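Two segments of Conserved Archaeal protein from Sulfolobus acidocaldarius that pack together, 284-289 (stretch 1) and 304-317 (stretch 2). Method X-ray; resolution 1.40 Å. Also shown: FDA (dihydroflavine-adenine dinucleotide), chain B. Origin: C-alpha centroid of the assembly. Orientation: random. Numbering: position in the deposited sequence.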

# COMPACT_ATOMS: atom_id res chain seq x y z
N ILE A 284 -6.36 -2.34 19.95
CA ILE A 284 -6.19 -1.64 18.67
C ILE A 284 -5.54 -2.51 17.61
O ILE A 284 -4.62 -3.29 17.90
CB ILE A 284 -5.38 -0.34 18.86
CG1 ILE A 284 -5.25 0.41 17.54
CG2 ILE A 284 -4.02 -0.62 19.51
CD1 ILE A 284 -4.72 1.84 17.69
N ILE A 285 -6.04 -2.38 16.39
CA ILE A 285 -5.41 -2.96 15.20
C ILE A 285 -5.21 -1.84 14.19
O ILE A 285 -6.07 -0.95 14.08
CB ILE A 285 -6.27 -4.09 14.60
CG1 ILE A 285 -6.16 -5.34 15.47
CG2 ILE A 285 -5.89 -4.38 13.13
CD1 ILE A 285 -7.14 -6.44 15.07
N VAL A 286 -4.08 -1.86 13.48
CA VAL A 286 -3.76 -0.86 12.48
C VAL A 286 -3.73 -1.51 11.10
O VAL A 286 -3.16 -2.60 10.93
CB VAL A 286 -2.38 -0.24 12.78
CG1 VAL A 286 -2.03 0.83 11.75
CG2 VAL A 286 -2.37 0.33 14.19
N ILE A 287 -4.35 -0.86 10.12
CA ILE A 287 -4.47 -1.42 8.77
C ILE A 287 -4.18 -0.38 7.69
O ILE A 287 -4.09 0.83 7.97
CB ILE A 287 -5.85 -2.08 8.53
CG1 ILE A 287 -6.97 -1.05 8.64
CG2 ILE A 287 -6.08 -3.24 9.50
CD1 ILE A 287 -8.33 -1.61 8.25
N GLY A 288 -4.03 -0.84 6.45
CA GLY A 288 -3.81 0.05 5.33
C GLY A 288 -2.52 0.84 5.39
O GLY A 288 -1.54 0.41 6.03
N ASP A 289 -2.50 2.00 4.74
CA ASP A 289 -1.30 2.82 4.73
C ASP A 289 -0.81 3.16 6.14
O ASP A 289 0.39 3.31 6.35
CB ASP A 289 -1.50 4.14 3.97
CG ASP A 289 -1.54 3.98 2.45
OD1 ASP A 289 -1.35 2.85 1.94
OD2 ASP A 289 -1.75 5.01 1.76
PA FDA B . -6.67 6.28 2.67
O1A FDA B . -5.72 7.40 2.80
O2A FDA B . -7.25 6.01 1.28
O5B FDA B . -7.88 6.51 3.65
C5B FDA B . -7.66 7.03 4.98
C4B FDA B . -8.95 7.67 5.43
O4B FDA B . -8.84 8.03 6.83
C3B FDA B . -9.33 8.95 4.68
O3B FDA B . -10.60 8.81 4.05
C2B FDA B . -9.26 10.05 5.76
O2B FDA B . -10.24 11.06 5.57
C1B FDA B . -9.52 9.25 7.03
N9A FDA B . -9.00 9.80 8.28
C8A FDA B . -7.69 10.08 8.58
N7A FDA B . -7.50 10.49 9.81
C5A FDA B . -8.78 10.46 10.36
C6A FDA B . -9.25 10.73 11.66
N6A FDA B . -8.46 11.04 12.69
N1A FDA B . -10.57 10.55 11.89
C2A FDA B . -11.36 10.20 10.87
N3A FDA B . -11.02 9.88 9.62
C4A FDA B . -9.70 10.00 9.44
N1 FDA B . -2.42 1.64 -4.90
C2 FDA B . -2.96 0.73 -5.78
O2 FDA B . -3.38 -0.36 -5.40
N3 FDA B . -3.03 1.10 -7.10
C4 FDA B . -2.52 2.25 -7.67
O4 FDA B . -2.77 2.51 -8.84
C4X FDA B . -1.92 3.12 -6.73
N5 FDA B . -1.41 4.31 -7.16
C5X FDA B . -1.13 5.32 -6.26
C6 FDA B . -0.88 6.61 -6.70
C7 FDA B . -0.69 7.66 -5.82
C7M FDA B . -0.56 9.06 -6.35
C8 FDA B . -0.70 7.40 -4.44
C8M FDA B . -0.57 8.54 -3.45
C9 FDA B . -0.93 6.10 -3.99
C9A FDA B . -1.17 5.06 -4.88
N10 FDA B . -1.45 3.74 -4.46
C10 FDA B . -1.93 2.83 -5.37
C1' FDA B . -1.55 3.39 -3.02
C2' FDA B . -3.02 3.39 -2.56
O2' FDA B . -3.70 4.55 -3.04
C3' FDA B . -3.09 3.39 -1.03
O3' FDA B . -2.21 2.39 -0.54
C4' FDA B . -4.48 3.07 -0.45
O4' FDA B . -5.50 3.86 -1.06
C5' FDA B . -4.50 3.28 1.05
O5' FDA B . -5.84 3.08 1.56
P FDA B . -6.16 3.40 3.08
O1P FDA B . -7.59 3.08 3.28
O2P FDA B . -5.15 2.77 4.01
O3P FDA B . -5.91 4.98 3.23
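Stretch 2 (304-317) SAMISGYCAAKAIL

Helix 304-317 packs against strand 284-286 and the loop that follows it, running nearly antiparallel to the strand, with an angle of 163° between their N-to-C directions and a closest axial approach of 9.4 Å. Ile 284 lies out of reach of the helix. Ile 285 points toward it: its CG2 rests 3.8 Å from CB of Ala 312, and its CD1 extends to CB of Ala 315 (3.9 Å) and CG1 of Ile 316 (4.0 Å). Val 286 points away. Ile 287 turns back toward the helix, placing CG2 3.8 Å from CB of Ala 312 and CD1 4.1 Å from CA of Gly 309; Ala 312 thus meets both Ile 285 and Ile 287. At Gly 288 the backbones draw together, its CA lying 4.3 Å from both CA and CB of Ala 305. Here Gly 288 N donates a hydrogen bond to Ser 308 OG (3.0 Å), which in turn donates to Ala 305 O (2.7 Å) within the helix. Positive phi favours glycine at 288, and a CB there would clash with FDA O2P. The CA-to-CB bond of Asp 289 points away from the helix, though the end of the side chain comes nearer without making contact; Asp 289 binds the cofactor, its N donating to FDA O2P (2.9 Å) and its OD1 accepting from FDA O3' (2.7 Å).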

# COMPACT_ATOMS: atom_id res chain seq x y z
N SER A 304 -3.60 -4.70 -0.94
CA SER A 304 -3.08 -5.07 0.36
C SER A 304 -3.85 -4.38 1.50
O SER A 304 -3.99 -4.95 2.59
CB SER A 304 -1.58 -4.81 0.43
OG SER A 304 -1.28 -3.49 -0.03
N ALA A 305 -4.37 -3.17 1.26
CA ALA A 305 -5.27 -2.55 2.22
C ALA A 305 -6.47 -3.45 2.48
O ALA A 305 -6.85 -3.66 3.64
CB ALA A 305 -5.76 -1.20 1.71
N MET A 306 -7.07 -3.97 1.41
CA MET A 306 -8.20 -4.90 1.57
C MET A 306 -7.80 -6.18 2.30
O MET A 306 -8.56 -6.67 3.14
CB MET A 306 -8.82 -5.23 0.22
CG MET A 306 -9.47 -4.01 -0.45
SD MET A 306 -10.51 -4.42 -1.85
CE MET A 306 -9.19 -4.85 -2.95
N ILE A 307 -6.62 -6.72 2.00
CA ILE A 307 -6.13 -7.88 2.74
C ILE A 307 -6.03 -7.53 4.23
O ILE A 307 -6.46 -8.30 5.08
CB ILE A 307 -4.77 -8.35 2.21
CG1 ILE A 307 -4.89 -8.83 0.76
CG2 ILE A 307 -4.22 -9.44 3.12
CD1 ILE A 307 -3.55 -9.22 0.13
N SER A 308 -5.49 -6.37 4.55
CA SER A 308 -5.36 -6.00 5.95
C SER A 308 -6.73 -5.85 6.64
O SER A 308 -6.86 -6.21 7.80
CB SER A 308 -4.45 -4.77 6.14
OG SER A 308 -5.05 -3.56 5.68
N GLY A 309 -7.74 -5.36 5.92
CA GLY A 309 -9.08 -5.28 6.49
C GLY A 309 -9.66 -6.65 6.76
O GLY A 309 -10.33 -6.87 7.78
N TYR A 310 -9.45 -7.57 5.82
CA TYR A 310 -9.83 -8.97 5.99
C TYR A 310 -9.18 -9.57 7.24
O TYR A 310 -9.86 -10.20 8.05
CB TYR A 310 -9.47 -9.75 4.72
CG TYR A 310 -9.45 -11.26 4.85
CD1 TYR A 310 -10.58 -12.02 4.62
CD2 TYR A 310 -8.27 -11.93 5.19
CE1 TYR A 310 -10.56 -13.40 4.74
CE2 TYR A 310 -8.24 -13.30 5.31
CZ TYR A 310 -9.39 -14.03 5.08
OH TYR A 310 -9.36 -15.40 5.20
N CYS A 311 -7.88 -9.37 7.40
CA CYS A 311 -7.18 -9.95 8.55
C CYS A 311 -7.64 -9.30 9.85
O CYS A 311 -7.74 -9.97 10.88
CB CYS A 311 -5.67 -9.79 8.40
SG CYS A 311 -4.94 -10.88 7.13
N ALA A 312 -7.92 -8.00 9.81
CA ALA A 312 -8.42 -7.33 11.00
C ALA A 312 -9.76 -7.89 11.43
O ALA A 312 -9.98 -8.14 12.61
CB ALA A 312 -8.52 -5.83 10.76
N ALA A 313 -10.65 -8.08 10.47
CA ALA A 313 -11.97 -8.62 10.78
C ALA A 313 -11.83 -10.01 11.40
O ALA A 313 -12.51 -10.33 12.39
CB ALA A 313 -12.82 -8.67 9.54
N LYS A 314 -10.96 -10.83 10.84
CA LYS A 314 -10.75 -12.18 11.37
C LYS A 314 -10.25 -12.16 12.81
O LYS A 314 -10.74 -12.92 13.66
CB LYS A 314 -9.75 -12.95 10.50
CG LYS A 314 -10.37 -13.68 9.33
CD LYS A 314 -9.30 -14.49 8.59
CE LYS A 314 -8.51 -15.37 9.55
NZ LYS A 314 -7.62 -16.32 8.83
N ALA A 315 -9.28 -11.30 13.08
CA ALA A 315 -8.69 -11.20 14.41
C ALA A 315 -9.71 -10.69 15.43
O ALA A 315 -9.75 -11.16 16.57
CB ALA A 315 -7.47 -10.28 14.37
N ILE A 316 -10.52 -9.74 15.01
CA ILE A 316 -11.52 -9.16 15.89
C ILE A 316 -12.60 -10.17 16.24
O ILE A 316 -12.99 -10.30 17.40
CB ILE A 316 -12.11 -7.89 15.26
CG1 ILE A 316 -11.07 -6.78 15.33
CG2 ILE A 316 -13.40 -7.46 15.97
CD1 ILE A 316 -11.38 -5.59 14.45
N LEU A 317 -13.05 -10.94 15.24
CA LEU A 317 -14.03 -11.98 15.51
C LEU A 317 -13.49 -13.01 16.50
O LEU A 317 -14.21 -13.46 17.39
CB LEU A 317 -14.51 -12.64 14.21
CG LEU A 317 -15.29 -11.67 13.31
CD1 LEU A 317 -15.54 -12.29 11.94
CD2 LEU A 317 -16.59 -11.23 13.95